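Local coordinates for putative surface-anchored fimbrial subunit (Corynebacterium diphtheriae, PDB 3HR6), which is the major shaft pilin of a corynebacterial pilus, built of tandem Ig-like modules with stabilising isopeptide and disulfide bonds, and probably polymerises into the fibre, at residues Y381-V395 and P407-S419. Residues are numbered along the deposited sequence; the frame is centred on the assembly and turned at random.
Sequences YTDAWAGKGTEFCLV and PKPVIVKLEANES
With CG of Tyr381 swung opposite its backbone N (chi1 176°), the phenol lays one face over Asn417, whose CA sits over the ring centre, 3.8 Å from the centroid, in a CH-pi contact. The OH of Tyr381 reaches the methyl of Ala416, while water 1 links that hydroxyl to Ala416 N. Phe392 has CG anti to its carbonyl carbon and beside its own N (chi1 -65°), which sets its ring edge against Leu414, CE2 lying 3.4 Å from Leu414 O in the ring plane. Beside the Phe392 contact, water 4 accepts from Phe392 N and Leu414 N. Water 5 donates to both Glu391 OE1 and Glu415 OE1, probably easing their like charges. Farther along, backbone pairing takes over. Leu394 and Val410 form an antiparallel hydrogen-bonded pair, Val410 N to Leu394 O at 2.8 Å and Leu394 N to Val410 O at 2.9 Å. On one face Leu394 CD1 meets Val412 CG2 at 3.8 Å; on the other, Cys393 packs CB against Pro409 and Ile411. The result is a beta hairpin whose second strand, 410-412, edges its antiparallel sheet, while the Cys393-Cys333 disulfide ties 391-398 to neighbouring strand 327-333, consistent with a disulfide-stapled Ig-like module.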
ATOM      1  N   TYR A 381      10.411 -14.893   2.228  1.00 13.51           N
ATOM      2  CA  TYR A 381      10.331 -15.221   0.820  1.00 13.31           C
ATOM      3  C   TYR A 381       9.813 -16.647   0.669  1.00 12.37           C
ATOM      4  O   TYR A 381      10.316 -17.579   1.342  1.00 12.20           O
ATOM      5  CB  TYR A 381      11.720 -15.119   0.149  1.00 13.96           C
ATOM      6  CG  TYR A 381      11.712 -15.540  -1.298  1.00 12.37           C
ATOM      7  CD1 TYR A 381      11.347 -14.651  -2.329  1.00 10.37           C
ATOM      8  CD2 TYR A 381      11.984 -16.848  -1.653  1.00 13.06           C
ATOM      9  CE1 TYR A 381      11.298 -15.035  -3.652  1.00 13.12           C
ATOM     10  CE2 TYR A 381      11.942 -17.249  -2.987  1.00 12.46           C
ATOM     11  CZ  TYR A 381      11.619 -16.321  -4.008  1.00 11.67           C
ATOM     12  OH  TYR A 381      11.536 -16.672  -5.324  1.00 12.49           O
ATOM     13  N   THR A 382       8.820 -16.788  -0.206  1.00 13.29           N
ATOM     14  CA  THR A 382       8.321 -18.075  -0.628  1.00 13.49           C
ATOM     15  C   THR A 382       8.518 -18.288  -2.097  1.00 12.65           C
ATOM     16  O   THR A 382       8.166 -17.447  -2.903  1.00 13.09           O
ATOM     17  CB  THR A 382       6.820 -18.249  -0.288  1.00 14.90           C
ATOM     18  OG1 THR A 382       6.663 -18.087   1.129  1.00 18.47           O
ATOM     19  CG2 THR A 382       6.375 -19.667  -0.627  1.00 18.35           C
ATOM     20  N   ASP A 383       9.105 -19.418  -2.419  1.00 12.18           N
ATOM     21  CA  ASP A 383       9.308 -19.905  -3.799  1.00 11.62           C
ATOM     22  C   ASP A 383       8.009 -20.444  -4.345  1.00 12.27           C
ATOM     23  O   ASP A 383       7.412 -21.379  -3.768  1.00 12.07           O
ATOM     24  CB  ASP A 383      10.420 -20.973  -3.722  1.00 12.17           C
ATOM     25  CG  ASP A 383      10.744 -21.632  -5.047  1.00  9.75           C
ATOM     26  OD1 ASP A 383      10.116 -21.367  -6.063  1.00 10.85           O
ATOM     27  OD2 ASP A 383      11.719 -22.440  -5.047  1.00 12.89           O
ATOM     28  N   ALA A 384       7.513 -19.801  -5.394  1.00 12.81           N
ATOM     29  CA  ALA A 384       6.220 -20.130  -5.982  1.00 12.81           C
ATOM     30  C   ALA A 384       6.229 -21.564  -6.541  1.00 12.32           C
ATOM     31  O   ALA A 384       5.179 -22.192  -6.691  1.00 13.08           O
ATOM     32  CB  ALA A 384       5.850 -19.122  -7.054  1.00 13.93           C
ATOM     33  N   TRP A 385       7.417 -22.072  -6.817  1.00 11.04           N
ATOM     34  CA  TRP A 385       7.606 -23.401  -7.425  1.00 11.53           C
ATOM     35  C   TRP A 385       8.028 -24.468  -6.415  1.00 11.88           C
ATOM     36  O   TRP A 385       8.383 -25.592  -6.788  1.00 12.48           O
ATOM     37  CB  TRP A 385       8.659 -23.285  -8.547  1.00 11.46           C
ATOM     38  CG  TRP A 385       8.250 -22.353  -9.571  1.00 11.14           C
ATOM     39  CD1 TRP A 385       8.459 -20.978  -9.611  1.00 11.09           C
ATOM     40  CD2 TRP A 385       7.472 -22.668 -10.722  1.00 10.72           C
ATOM     41  NE1 TRP A 385       7.865 -20.453 -10.713  1.00 13.00           N
ATOM     42  CE2 TRP A 385       7.278 -21.467 -11.434  1.00 13.50           C
ATOM     43  CE3 TRP A 385       6.962 -23.869 -11.260  1.00 13.24           C
ATOM     44  CZ2 TRP A 385       6.586 -21.417 -12.615  1.00 14.91           C
ATOM     45  CZ3 TRP A 385       6.278 -23.811 -12.431  1.00 12.73           C
ATOM     46  CH2 TRP A 385       6.078 -22.602 -13.107  1.00 16.83           C
ATOM     47  N   ALA A 386       8.017 -24.108  -5.138  1.00 12.44           N
ATOM     48  CA  ALA A 386       8.336 -25.049  -4.075  1.00 14.06           C
ATOM     49  C   ALA A 386       7.495 -26.283  -4.269  1.00 15.14           C
ATOM     50  O   ALA A 386       6.316 -26.189  -4.598  1.00 18.17           O
ATOM     51  CB  ALA A 386       8.049 -24.424  -2.698  1.00 13.89           C
ATOM     52  N   GLY A 387       8.080 -27.425  -4.073  1.00 15.72           N
ATOM     53  CA  GLY A 387       7.314 -28.657  -4.280  1.00 15.60           C
ATOM     54  C   GLY A 387       7.071 -29.124  -5.716  1.00 15.51           C
ATOM     55  O   GLY A 387       6.469 -30.168  -5.915  1.00 14.43           O
ATOM     56  N   LYS A 388       7.546 -28.383  -6.722  1.00 15.22           N
ATOM     57  CA  LYS A 388       7.549 -28.904  -8.087  1.00 16.33           C
ATOM     58  C   LYS A 388       8.995 -28.998  -8.527  1.00 15.39           C
ATOM     59  O   LYS A 388       9.532 -28.108  -9.158  1.00 15.60           O
ATOM     60  CB  LYS A 388       6.787 -27.996  -9.050  1.00 17.87           C
ATOM     61  CG  LYS A 388       5.284 -27.860  -8.762  1.00 21.19           C
ATOM     62  CD  LYS A 388       4.564 -29.180  -8.837  1.00 23.93           C
ATOM     63  CE  LYS A 388       3.046 -28.971  -8.677  1.00 25.66           C
ATOM     64  NZ  LYS A 388       2.279 -30.212  -8.883  1.00 25.34           N
ATOM     65  N   GLY A 389       9.628 -30.094  -8.180  1.00 15.04           N
ATOM     66  CA  GLY A 389      11.026 -30.271  -8.484  1.00 15.23           C
ATOM     67  C   GLY A 389      11.907 -29.246  -7.811  1.00 14.58           C
ATOM     68  O   GLY A 389      11.525 -28.591  -6.860  1.00 15.43           O
ATOM     69  N   THR A 390      13.121 -29.147  -8.325  1.00 14.52           N
ATOM     70  CA  THR A 390      14.126 -28.296  -7.743  1.00 14.32           C
ATOM     71  C   THR A 390      14.648 -27.238  -8.688  1.00 13.29           C
ATOM     72  O   THR A 390      15.239 -26.291  -8.230  1.00 12.05           O
ATOM     73  CB  THR A 390      15.355 -29.094  -7.253  1.00 14.33           C
ATOM     74  OG1 THR A 390      15.998 -29.763  -8.346  1.00 15.71           O
ATOM     75  CG2 THR A 390      14.958 -30.108  -6.185  1.00 15.45           C
ATOM     76  N   GLU A 391      14.454 -27.400  -9.988  1.00 13.29           N
ATOM     77  CA  GLU A 391      14.938 -26.407 -10.948  1.00 13.29           C
ATOM     78  C   GLU A 391      14.036 -26.362 -12.156  1.00 13.47           C
ATOM     79  O   GLU A 391      13.298 -27.304 -12.442  1.00 14.34           O
ATOM     80  CB  GLU A 391      16.377 -26.742 -11.456  1.00 13.36           C
ATOM     81  CG  GLU A 391      17.454 -26.956 -10.406  1.00 15.60           C
ATOM     82  CD  GLU A 391      17.898 -25.716  -9.618  1.00 19.14           C
ATOM     83  OE1 GLU A 391      17.500 -24.561  -9.921  1.00 18.41           O
ATOM     84  OE2 GLU A 391      18.680 -25.930  -8.651  1.00 19.15           O
ATOM     85  N   PHE A 392      14.170 -25.281 -12.915  1.00 12.88           N
ATOM     86  CA  PHE A 392      13.649 -25.228 -14.252  1.00 12.11           C
ATOM     87  C   PHE A 392      14.532 -26.022 -15.214  1.00 13.01           C
ATOM     88  O   PHE A 392      15.751 -26.253 -14.990  1.00 12.71           O
ATOM     89  CB  PHE A 392      13.544 -23.783 -14.753  1.00 12.98           C
ATOM     90  CG  PHE A 392      12.558 -22.939 -14.014  1.00 10.58           C
ATOM     91  CD1 PHE A 392      11.184 -23.019 -14.269  1.00 13.30           C
ATOM     92  CD2 PHE A 392      12.988 -22.050 -13.030  1.00 14.32           C
ATOM     93  CE1 PHE A 392      10.283 -22.247 -13.574  1.00 13.42           C
ATOM     94  CE2 PHE A 392      12.094 -21.277 -12.334  1.00 14.07           C
ATOM     95  CZ  PHE A 392      10.733 -21.359 -12.597  1.00 14.39           C
ATOM     96  N   CYS A 393      13.903 -26.462 -16.286  1.00 13.33           N
ATOM     97  CA  CYS A 393      14.673 -27.099 -17.360  1.00 13.40           C
ATOM     98  C   CYS A 393      13.997 -26.919 -18.676  1.00 13.58           C
ATOM     99  O   CYS A 393      12.812 -26.699 -18.750  1.00 14.12           O
ATOM    100  CB  CYS A 393      14.939 -28.570 -17.058  1.00 13.62           C
ATOM    101  SG  CYS A 393      13.378 -29.445 -16.661  1.00 17.48           S
ATOM    102  N   LEU A 394      14.779 -27.002 -19.740  1.00 12.37           N
ATOM    103  CA  LEU A 394      14.239 -26.845 -21.077  1.00 12.02           C
ATOM    104  C   LEU A 394      14.253 -28.181 -21.796  1.00 12.81           C
ATOM    105  O   LEU A 394      15.233 -28.924 -21.713  1.00 13.21           O
ATOM    106  CB  LEU A 394      15.105 -25.868 -21.849  1.00 11.23           C
ATOM    107  CG  LEU A 394      15.066 -24.399 -21.403  1.00 11.90           C
ATOM    108  CD1 LEU A 394      16.315 -23.618 -22.016  1.00 11.77           C
ATOM    109  CD2 LEU A 394      13.727 -23.748 -21.774  1.00 16.10           C
ATOM    110  N   VAL A 395      13.175 -28.457 -22.509  1.00 12.51           N
ATOM    111  CA  VAL A 395      13.106 -29.653 -23.354  1.00 11.75           C
ATOM    112  C   VAL A 395      13.024 -29.183 -24.791  1.00 13.24           C
ATOM    113  O   VAL A 395      12.134 -28.404 -25.174  1.00 13.35           O
ATOM    114  CB  VAL A 395      11.876 -30.527 -23.018  1.00 10.68           C
ATOM    115  CG1 VAL A 395      11.671 -31.631 -24.109  1.00 10.65           C
ATOM    116  CG2 VAL A 395      11.998 -31.133 -21.638  1.00 11.44           C
ATOM    117  N   PRO A 407      18.489 -35.268 -25.973  1.00 20.34           N
ATOM    118  CA  PRO A 407      17.723 -36.332 -25.275  1.00 20.45           C
ATOM    119  C   PRO A 407      17.271 -36.053 -23.833  1.00 21.02           C
ATOM    120  O   PRO A 407      16.332 -36.697 -23.348  1.00 21.88           O
ATOM    121  CB  PRO A 407      18.682 -37.514 -25.285  1.00 21.20           C
ATOM    122  CG  PRO A 407      20.044 -36.917 -25.508  1.00 20.84           C
ATOM    123  CD  PRO A 407      19.872 -35.668 -26.269  1.00 20.41           C
ATOM    124  N   LYS A 408      17.939 -35.133 -23.150  1.00 19.88           N
ATOM    125  CA  LYS A 408      17.652 -34.869 -21.755  1.00 19.04           C
ATOM    126  C   LYS A 408      17.267 -33.400 -21.607  1.00 17.34           C
ATOM    127  O   LYS A 408      17.683 -32.564 -22.420  1.00 15.98           O
ATOM    128  CB  LYS A 408      18.847 -35.205 -20.870  1.00 18.78           C
ATOM    129  CG  LYS A 408      19.165 -36.696 -20.789  1.00 21.02           C
ATOM    130  CD  LYS A 408      20.192 -36.987 -19.684  1.00 24.68           C
ATOM    131  CE  LYS A 408      20.559 -38.472 -19.561  1.00 26.44           C
ATOM    132  NZ  LYS A 408      19.385 -39.397 -19.471  1.00 27.48           N
ATOM    133  N   PRO A 409      16.478 -33.097 -20.569  1.00 16.84           N
ATOM    134  CA  PRO A 409      16.224 -31.693 -20.239  1.00 16.11           C
ATOM    135  C   PRO A 409      17.527 -30.962 -19.937  1.00 16.07           C
ATOM    136  O   PRO A 409      18.449 -31.554 -19.369  1.00 16.22           O
ATOM    137  CB  PRO A 409      15.326 -31.778 -18.999  1.00 16.48           C
ATOM    138  CG  PRO A 409      14.686 -33.116 -19.090  1.00 17.19           C
ATOM    139  CD  PRO A 409      15.708 -34.012 -19.707  1.00 16.91           C
ATOM    140  N   VAL A 410      17.591 -29.680 -20.312  1.00 14.77           N
ATOM    141  CA  VAL A 410      18.740 -28.825 -20.021  1.00 14.35           C
ATOM    142  C   VAL A 410      18.392 -28.029 -18.759  1.00 13.52           C
ATOM    143  O   VAL A 410      17.480 -27.193 -18.800  1.00 13.35           O
ATOM    144  CB  VAL A 410      19.031 -27.845 -21.188  1.00 14.38           C
ATOM    145  CG1 VAL A 410      20.207 -26.957 -20.870  1.00 15.90           C
ATOM    146  CG2 VAL A 410      19.296 -28.587 -22.494  1.00 13.41           C
ATOM    147  N   ILE A 411      19.115 -28.289 -17.666  1.00 12.34           N
ATOM    148  CA  ILE A 411      18.817 -27.641 -16.385  1.00 12.93           C
ATOM    149  C   ILE A 411      19.145 -26.168 -16.550  1.00 12.80           C
ATOM    150  O   ILE A 411      20.169 -25.814 -17.144  1.00 13.39           O
ATOM    151  CB  ILE A 411      19.605 -28.233 -15.195  1.00 12.83           C
ATOM    152  CG1 ILE A 411      19.300 -29.727 -15.034  1.00 15.83           C
ATOM    153  CG2 ILE A 411      19.241 -27.478 -13.896  1.00 14.31           C
ATOM    154  CD1 ILE A 411      17.826 -30.044 -15.085  1.00 19.11           C
ATOM    155  N   VAL A 412      18.232 -25.322 -16.110  1.00 12.21           N
ATOM    156  CA  VAL A 412      18.444 -23.895 -16.106  1.00 12.59           C
ATOM    157  C   VAL A 412      18.209 -23.410 -14.682  1.00 13.46           C
ATOM    158  O   VAL A 412      17.102 -23.542 -14.160  1.00 13.67           O
ATOM    159  CB  VAL A 412      17.532 -23.182 -17.120  1.00 13.65           C
ATOM    160  CG1 VAL A 412      17.722 -21.662 -17.069  1.00 14.17           C
ATOM    161  CG2 VAL A 412      17.772 -23.734 -18.534  1.00 11.85           C
ATOM    162  N   LYS A 413      19.260 -22.900 -14.051  1.00 12.87           N
ATOM    163  CA  LYS A 413      19.220 -22.363 -12.684  0.50 13.78           C
ATOM    164  C   LYS A 413      18.610 -20.967 -12.719  1.00 14.30           C
ATOM    165  O   LYS A 413      19.219 -20.040 -13.270  1.00 15.27           O
ATOM    166  CB  LYS A 413      20.639 -22.287 -12.092  0.50 14.38           C
ATOM    167  CG  LYS A 413      21.328 -23.646 -11.860  0.50 14.82           C
ATOM    168  CD  LYS A 413      22.830 -23.512 -11.578  0.50 17.45           C
ATOM    169  CE  LYS A 413      23.368 -24.632 -10.663  0.50 17.36           C
ATOM    170  NZ  LYS A 413      24.864 -24.636 -10.513  0.50 19.22           N
ATOM    171  N   LEU A 414      17.407 -20.831 -12.183  1.00 12.70           N
ATOM    172  CA  LEU A 414      16.698 -19.573 -12.156  1.00 11.75           C
ATOM    173  C   LEU A 414      15.883 -19.527 -10.895  1.00 12.41           C
ATOM    174  O   LEU A 414      14.875 -20.200 -10.797  1.00 12.74           O
ATOM    175  CB  LEU A 414      15.784 -19.475 -13.381  1.00 11.40           C
ATOM    176  CG  LEU A 414      15.323 -18.043 -13.609  1.00 10.62           C
ATOM    177  CD1 LEU A 414      16.453 -17.226 -14.304  1.00 11.54           C
ATOM    178  CD2 LEU A 414      14.020 -18.049 -14.366  1.00 13.18           C
ATOM    179  N   GLU A 415      16.317 -18.725  -9.933  1.00 12.43           N
ATOM    180  CA  GLU A 415      15.636 -18.663  -8.651  1.00 13.25           C
ATOM    181  C   GLU A 415      15.877 -17.301  -8.021  1.00 13.06           C
ATOM    182  O   GLU A 415      16.830 -16.577  -8.374  1.00 13.59           O
ATOM    183  CB  GLU A 415      16.090 -19.793  -7.728  1.00 14.85           C
ATOM    184  CG  GLU A 415      17.474 -19.645  -7.229  1.00 17.74           C
ATOM    185  CD  GLU A 415      17.878 -20.780  -6.302  1.00 25.40           C
ATOM    186  OE1 GLU A 415      17.580 -21.967  -6.619  1.00 28.69           O
ATOM    187  OE2 GLU A 415      18.527 -20.461  -5.271  1.00 28.20           O
ATOM    188  N   ALA A 416      15.042 -16.957  -7.060  1.00 13.05           N
ATOM    189  CA  ALA A 416      15.159 -15.701  -6.353  1.00 11.86           C
ATOM    190  C   ALA A 416      15.137 -15.993  -4.878  1.00 11.86           C
ATOM    191  O   ALA A 416      14.943 -17.131  -4.453  1.00 13.14           O
ATOM    192  CB  ALA A 416      14.004 -14.752  -6.739  1.00 11.89           C
ATOM    193  N   ASN A 417      15.365 -14.962  -4.088  1.00 11.94           N
ATOM    194  CA  ASN A 417      15.324 -15.094  -2.649  1.00 12.82           C
ATOM    195  C   ASN A 417      14.947 -13.746  -2.048  1.00 12.26           C
ATOM    196  O   ASN A 417      14.667 -12.789  -2.778  1.00 10.91           O
ATOM    197  CB  ASN A 417      16.664 -15.628  -2.152  1.00 13.75           C
ATOM    198  CG  ASN A 417      17.805 -14.729  -2.509  1.00 14.21           C
ATOM    199  OD1 ASN A 417      17.848 -13.578  -2.062  1.00 16.41           O
ATOM    200  ND2 ASN A 417      18.739 -15.237  -3.320  1.00 17.38           N
ATOM    201  N   GLU A 418      14.961 -13.665  -0.708  1.00 13.57           N
ATOM    202  CA  GLU A 418      14.561 -12.433  -0.046  1.00 14.91           C
ATOM    203  C   GLU A 418      15.387 -11.205  -0.413  1.00 15.25           C
ATOM    204  O   GLU A 418      14.870 -10.102  -0.369  1.00 17.47           O
ATOM    205  CB  GLU A 418      14.544 -12.611   1.484  1.00 15.73           C
ATOM    206  CG  GLU A 418      15.916 -12.799   2.110  1.00 18.76           C
ATOM    207  CD  GLU A 418      15.879 -13.420   3.523  1.00 25.81           C
ATOM    208  OE1 GLU A 418      14.820 -13.926   3.955  1.00 28.44           O
ATOM    209  OE2 GLU A 418      16.920 -13.389   4.199  1.00 29.87           O
ATOM    210  N   SER A 419      16.629 -11.400  -0.801  1.00 14.67           N
ATOM    211  CA  SER A 419      17.483 -10.287  -1.217  1.00 15.58           C
ATOM    212  C   SER A 419      17.339  -9.845  -2.669  1.00 14.19           C
ATOM    213  O   SER A 419      17.890  -8.807  -3.036  1.00 14.86           O
ATOM    214  CB  SER A 419      18.948 -10.580  -0.946  1.00 15.68           C
ATOM    215  OG  SER A 419      19.575 -11.362  -1.965  1.00 16.93           O
TER
HETATM  216  O   HOH W   1      12.851 -18.802  -6.210  1.00 14.90           O
HETATM  217  O   HOH W   2      12.897 -15.512   3.613  1.00 19.23           O
HETATM  218  O   HOH W   3      15.334 -23.482  -7.626  1.00 19.44           O
HETATM  219  O   HOH W   4      15.939 -23.265 -11.727  1.00 17.21           O
HETATM  220  O   HOH W   5      18.847 -22.365  -8.859  1.00 22.66           O